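Local coordinates for protein translation initiation factor 6 (Methanocaldococcus jannaschii, PDB 1G61) that binds the 50S ribosomal subunit and prevents it from joining the 30S subunit to form the 70S initiation complex, at residues A[15-20]-A[56-61]; A[28-33]-A[50-55]. All blocks are in the same frame, centred on the assembly; numbering follows the deposited sequence.

Contact 1 (A[15-20]-A[56-61])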
loop_
_atom_site.group_PDB
_atom_site.type_symbol
_atom_site.label_atom_id
_atom_site.label_comp_id
_atom_site.label_asym_id
_atom_site.label_seq_id
_atom_site.Cartn_x
_atom_site.Cartn_y
_atom_site.Cartn_z
ATOM N N ILE A 15 9.635 -3.128 3.256
ATOM C CA ILE A 15 8.440 -2.948 4.098
ATOM C C ILE A 15 7.143 -3.110 3.351
ATOM O O ILE A 15 6.192 -3.717 3.870
ATOM C CB ILE A 15 8.442 -1.510 4.782
ATOM C CG1 ILE A 15 9.705 -1.244 5.570
ATOM C CG2 ILE A 15 7.200 -1.279 5.625
ATOM C CD1 ILE A 15 10.074 -2.493 6.451
ATOM N N GLY A 16 7.071 -2.544 2.148
ATOM C CA GLY A 16 5.851 -2.499 1.347
ATOM C C GLY A 16 5.449 -3.850 0.757
ATOM O O GLY A 16 4.280 -4.054 0.412
ATOM N N VAL A 17 6.414 -4.789 0.604
ATOM C CA VAL A 17 6.027 -6.157 0.209
ATOM C C VAL A 17 5.373 -6.883 1.361
ATOM O O VAL A 17 4.523 -7.754 1.205
ATOM C CB VAL A 17 7.289 -6.897 -0.243
ATOM C CG1 VAL A 17 7.144 -8.417 -0.343
ATOM C CG2 VAL A 17 7.711 -6.337 -1.610
ATOM N N LEU A 18 5.801 -6.536 2.588
ATOM C CA LEU A 18 5.396 -7.248 3.775
ATOM C C LEU A 18 4.172 -6.684 4.497
ATOM O O LEU A 18 3.689 -7.301 5.448
ATOM C CB LEU A 18 6.575 -7.224 4.788
ATOM C CG LEU A 18 7.827 -8.007 4.352
ATOM C CD1 LEU A 18 8.926 -7.775 5.380
ATOM C CD2 LEU A 18 7.517 -9.506 4.257
ATOM N N ALA A 19 3.672 -5.520 4.103
ATOM C CA ALA A 19 2.648 -4.834 4.863
ATOM C C ALA A 19 1.874 -3.854 4.028
ATOM O O ALA A 19 2.350 -3.423 2.996
ATOM C CB ALA A 19 3.320 -4.012 5.979
ATOM N N LEU A 20 0.670 -3.525 4.500
ATOM C CA LEU A 20 -0.093 -2.444 3.868
ATOM C C LEU A 20 -0.733 -1.634 5.000
ATOM O O LEU A 20 -0.988 -2.162 6.115
ATOM C CB LEU A 20 -1.112 -2.892 2.858
ATOM C CG LEU A 20 -2.304 -3.717 3.341
ATOM C CD1 LEU A 20 -3.489 -2.928 3.884
ATOM C CD2 LEU A 20 -2.843 -4.483 2.133
ATOM N N SER A 56 1.220 -16.931 3.189
ATOM C CA SER A 56 2.354 -16.090 2.937
ATOM C C SER A 56 2.439 -14.881 3.850
ATOM O O SER A 56 1.408 -14.341 4.230
ATOM C CB SER A 56 2.262 -15.640 1.443
ATOM O OG SER A 56 3.277 -14.758 1.112
ATOM N N SER A 57 3.622 -14.372 4.141
ATOM C CA SER A 57 3.831 -13.089 4.805
ATOM C C SER A 57 3.924 -11.901 3.861
ATOM O O SER A 57 4.163 -10.780 4.335
ATOM C CB SER A 57 5.046 -13.143 5.760
ATOM O OG SER A 57 6.120 -13.720 5.012
ATOM N N LEU A 58 3.744 -12.112 2.564
ATOM C CA LEU A 58 3.915 -11.013 1.576
ATOM C C LEU A 58 2.621 -10.215 1.441
ATOM O O LEU A 58 2.049 -10.008 0.358
ATOM C CB LEU A 58 4.322 -11.542 0.224
ATOM C CG LEU A 58 5.524 -12.480 0.220
ATOM C CD1 LEU A 58 5.794 -12.836 -1.263
ATOM C CD2 LEU A 58 6.751 -11.921 0.888
ATOM N N VAL A 59 2.145 -9.712 2.602
ATOM C CA VAL A 59 0.807 -9.104 2.684
ATOM C C VAL A 59 0.653 -7.880 1.801
ATOM O O VAL A 59 -0.396 -7.651 1.157
ATOM C CB VAL A 59 0.530 -8.720 4.176
ATOM C CG1 VAL A 59 -0.711 -7.862 4.230
ATOM C CG2 VAL A 59 0.461 -9.998 4.992
ATOM N N GLY A 60 1.701 -7.053 1.699
ATOM C CA GLY A 60 1.673 -5.828 0.920
ATOM C C GLY A 60 1.669 -6.081 -0.578
ATOM O O GLY A 60 1.180 -5.273 -1.367
ATOM N N SER A 61 2.240 -7.240 -0.996
ATOM C CA SER A 61 2.219 -7.611 -2.389
ATOM C C SER A 61 0.908 -8.277 -2.810
ATOM O O SER A 61 0.557 -8.208 -3.991
ATOM C CB SER A 61 3.382 -8.544 -2.745
ATOM O OG SER A 61 4.595 -7.772 -2.788
#
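The carbonyl oxygen of Val-17 sits against the first turn of helix 59-62, where two successive amides turn to it. Ser-61 N approaches Val-17 O at 3.2 Å from above the carbonyl plane, 37° out of it, and Gly-60 N lies 2.9 Å from Val-17 O in a weak, bent bond. One oxygen thus serves two amides near the positive end of a helix, an arrangement that would favour it electrostatically. Glycine suits position 60 because a side chain there would run straight into the backbone of 15-20: Gly-60 CA lies 3.2 Å from Gly-16 O, in a CA-H...O contact, and makes a second with Ala-19 O. Beside these backbone contacts, Val-17 and Leu-58 lie side by side and point the same way, with Val-17 CG1 3.7 Å from Leu-58 CD2. Both methyls of Val-17 also rest on Ser-61 OG, whose hydroxyl is hydrogen-bonded to Asn-109. This joins the weakly bonded helical turn 15-18 to the start of helix 59-62 within the pentein-type fold of IF6, a ring of alpha-beta units around a pseudo-fivefold axis. Val-59 CB packs 3.7 Å from Leu-18 O, a buried oxygen with no hydrogen-bonding partner in the model. Leu-18 itself starts away from 56-61, with CG anti to its carbonyl carbon (chi1 -66°), but the end of the side chain comes nearer, Leu-18 CD2 lying 3.6 Å from Ser-57 O. Farther out, Ser-56 OG accepts from Leu-58 N in an ST turn, shaping the approach to the helix whose N-cap position is Leu-58.

Contact 2 (A[28-33]-A[50-55])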
loop_
_atom_site.group_PDB
_atom_site.type_symbol
_atom_site.label_atom_id
_atom_site.label_comp_id
_atom_site.label_asym_id
_atom_site.label_seq_id
_atom_site.Cartn_x
_atom_site.Cartn_y
_atom_site.Cartn_z
ATOM N N LEU A 28 0.188 -6.711 8.867
ATOM C CA LEU A 28 1.596 -6.951 9.100
ATOM C C LEU A 28 1.915 -8.433 9.092
ATOM O O LEU A 28 1.028 -9.270 9.330
ATOM C CB LEU A 28 2.033 -6.386 10.474
ATOM C CG LEU A 28 1.944 -4.857 10.631
ATOM C CD1 LEU A 28 2.101 -4.440 12.070
ATOM C CD2 LEU A 28 2.997 -4.196 9.725
ATOM N N PRO A 29 3.154 -8.820 8.844
ATOM C CA PRO A 29 3.501 -10.264 8.877
ATOM C C PRO A 29 3.445 -10.847 10.278
ATOM O O PRO A 29 3.730 -10.134 11.231
ATOM C CB PRO A 29 4.929 -10.295 8.344
ATOM C CG PRO A 29 5.390 -8.918 8.249
ATOM C CD PRO A 29 4.287 -7.967 8.513
ATOM N N ILE A 30 3.100 -12.152 10.341
ATOM C CA ILE A 30 3.007 -12.774 11.670
ATOM C C ILE A 30 4.348 -12.887 12.367
ATOM O O ILE A 30 4.354 -13.062 13.598
ATOM C CB ILE A 30 2.372 -14.201 11.593
ATOM C CG1 ILE A 30 3.174 -15.200 10.728
ATOM C CG2 ILE A 30 0.928 -14.075 11.129
ATOM C CD1 ILE A 30 2.564 -16.608 10.845
ATOM N N PHE A 31 5.462 -12.775 11.643
ATOM C CA PHE A 31 6.759 -12.991 12.314
ATOM C C PHE A 31 7.189 -11.765 13.093
ATOM O O PHE A 31 8.158 -11.845 13.844
ATOM C CB PHE A 31 7.828 -13.412 11.289
ATOM C CG PHE A 31 8.112 -12.493 10.125
ATOM C CD1 PHE A 31 8.774 -11.297 10.276
ATOM C CD2 PHE A 31 7.717 -12.877 8.842
ATOM C CE1 PHE A 31 9.040 -10.457 9.178
ATOM C CE2 PHE A 31 7.977 -12.091 7.743
ATOM C CZ PHE A 31 8.659 -10.902 7.925
ATOM N N LEU A 32 6.561 -10.603 12.909
ATOM C CA LEU A 32 7.017 -9.429 13.679
ATOM C C LEU A 32 6.782 -9.598 15.167
ATOM O O LEU A 32 5.757 -10.206 15.550
ATOM C CB LEU A 32 6.235 -8.209 13.218
ATOM C CG LEU A 32 6.711 -7.490 11.970
ATOM C CD1 LEU A 32 6.017 -6.101 11.948
ATOM C CD2 LEU A 32 8.216 -7.383 11.857
ATOM N N ASP A 33 7.715 -9.092 15.985
ATOM C CA ASP A 33 7.461 -9.100 17.440
ATOM C C ASP A 33 6.588 -7.932 17.888
ATOM O O ASP A 33 6.267 -7.010 17.126
ATOM C CB ASP A 33 8.776 -9.125 18.218
ATOM C CG ASP A 33 9.618 -7.885 18.147
ATOM O OD1 ASP A 33 10.852 -7.996 18.377
ATOM O OD2 ASP A 33 9.128 -6.769 17.894
ATOM N N GLN A 50 -1.793 -8.852 12.557
ATOM C CA GLN A 50 -0.794 -9.751 11.987
ATOM C C GLN A 50 -1.519 -10.940 11.383
ATOM O O GLN A 50 -2.292 -11.615 12.056
ATOM C CB GLN A 50 0.173 -10.244 13.076
ATOM C CG GLN A 50 1.063 -9.075 13.553
ATOM C CD GLN A 50 2.102 -9.547 14.556
ATOM O OE1 GLN A 50 3.212 -9.988 14.151
ATOM N NE2 GLN A 50 1.787 -9.491 15.824
ATOM N N THR A 51 -1.285 -11.205 10.089
ATOM C CA THR A 51 -1.964 -12.284 9.388
ATOM C C THR A 51 -1.107 -12.739 8.220
ATOM O O THR A 51 -0.343 -11.970 7.637
ATOM C CB THR A 51 -3.369 -11.847 8.934
ATOM O OG1 THR A 51 -4.078 -12.996 8.411
ATOM C CG2 THR A 51 -3.356 -10.814 7.812
ATOM N N ASN A 52 -1.251 -14.004 7.827
ATOM C CA ASN A 52 -0.830 -14.470 6.530
ATOM C C ASN A 52 -1.895 -14.160 5.486
ATOM O O ASN A 52 -3.076 -13.978 5.841
ATOM C CB ASN A 52 -0.647 -15.996 6.542
ATOM C CG ASN A 52 0.556 -16.502 7.332
ATOM O OD1 ASN A 52 1.524 -15.791 7.555
ATOM N ND2 ASN A 52 0.439 -17.766 7.732
ATOM N N ILE A 53 -1.502 -14.161 4.217
ATOM C CA ILE A 53 -2.442 -14.185 3.084
ATOM C C ILE A 53 -1.961 -15.269 2.096
ATOM O O ILE A 53 -0.820 -15.175 1.677
ATOM C CB ILE A 53 -2.648 -12.848 2.364
ATOM C CG1 ILE A 53 -3.207 -11.800 3.354
ATOM C CG2 ILE A 53 -3.546 -13.003 1.131
ATOM C CD1 ILE A 53 -3.404 -10.400 2.802
ATOM N N GLY A 54 -2.794 -16.266 1.800
ATOM C CA GLY A 54 -2.365 -17.348 0.923
ATOM C C GLY A 54 -1.270 -18.166 1.575
ATOM O O GLY A 54 -0.513 -18.876 0.885
ATOM N N GLY A 55 -1.128 -18.155 2.895
ATOM C CA GLY A 55 -0.110 -18.904 3.588
ATOM C C GLY A 55 1.160 -18.114 3.749
ATOM O O GLY A 55 2.100 -18.638 4.379
HETATM O O HOH W 1 2.160 -13.152 7.824
#
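The side chains of Asn-52 and Ile-30 cross obliquely: Ile-30 CD1 lies 3.5 Å from Asn-52 OD1 and also touches its ND2, while CG1 rests beside the same oxygen. Ile-30 CG1 stands in the crowded position between backbone N and carbonyl carbon (chi1 61°), and CG2 is left against the Thr-51 backbone. The Phe-31 ring, on the 28-33 side, takes Pro-29 CB on one face, 3.6 Å above its plane and offset toward the rim; Ser-10 and Ser-57 touch the same side chain. A third flat group, the amide of Gln-50, lies among the backbone carbonyls of Pro-29, Ile-30 and Leu-32, carried there by a chain extended beyond CG, with Gln-50 CG 3.7 Å from Pro-29 O. Those carbonyls belong to a type I turn from Pro-29 to Leu-32. It follows directly on a parallel bridge between Leu-28 and Gln-50, the ends of strands 25-28 and 47-50, which helix 34-44 connects in a beta-alpha-beta crossover. There Thr-51 N donates to Leu-28 O at 3.1 Å, and Gln-50 CA adds a CA-H...O contact to the same oxygen. Beyond the bridge the chains part, and a water spans them: it accepts from Ile-30 N at 2.9 Å and donates both to Thr-51 O and to Asn-52 OD1, the latter at 2.7 Å. Asparagine suits this place because its OD1 accepts from the water while Ile-30 CG1 and CD1 pack against the same oxygen. Asp-33 OD2 caps Asp-36 N at the start of helix 34-44, while Arg-83 of helix 78-90 bonds Gln-50 O.

Overall arrangement
Contact 1 is the more buried, its centre about 9 Å from the centre of the chain; contact 2 lies about 15 Å out and is only partly buried. The first joins a weakly bonded helical turn to the start of a short helix with backbone bonds and close glycine packing, whereas the second holds the ends of two parallel strands and finishes with a water and polar amides. They share a neighbourhood, about 9 Å between centres, and segment 50-55 runs directly into 56-61. Where they touch, the packing is mixed: Leu-18 O meets Pro-29 CD at 3.2 Å, Ala-19 CB lies against Leu-28 CD2, and Val-59 CG2 reaches Thr-51 O.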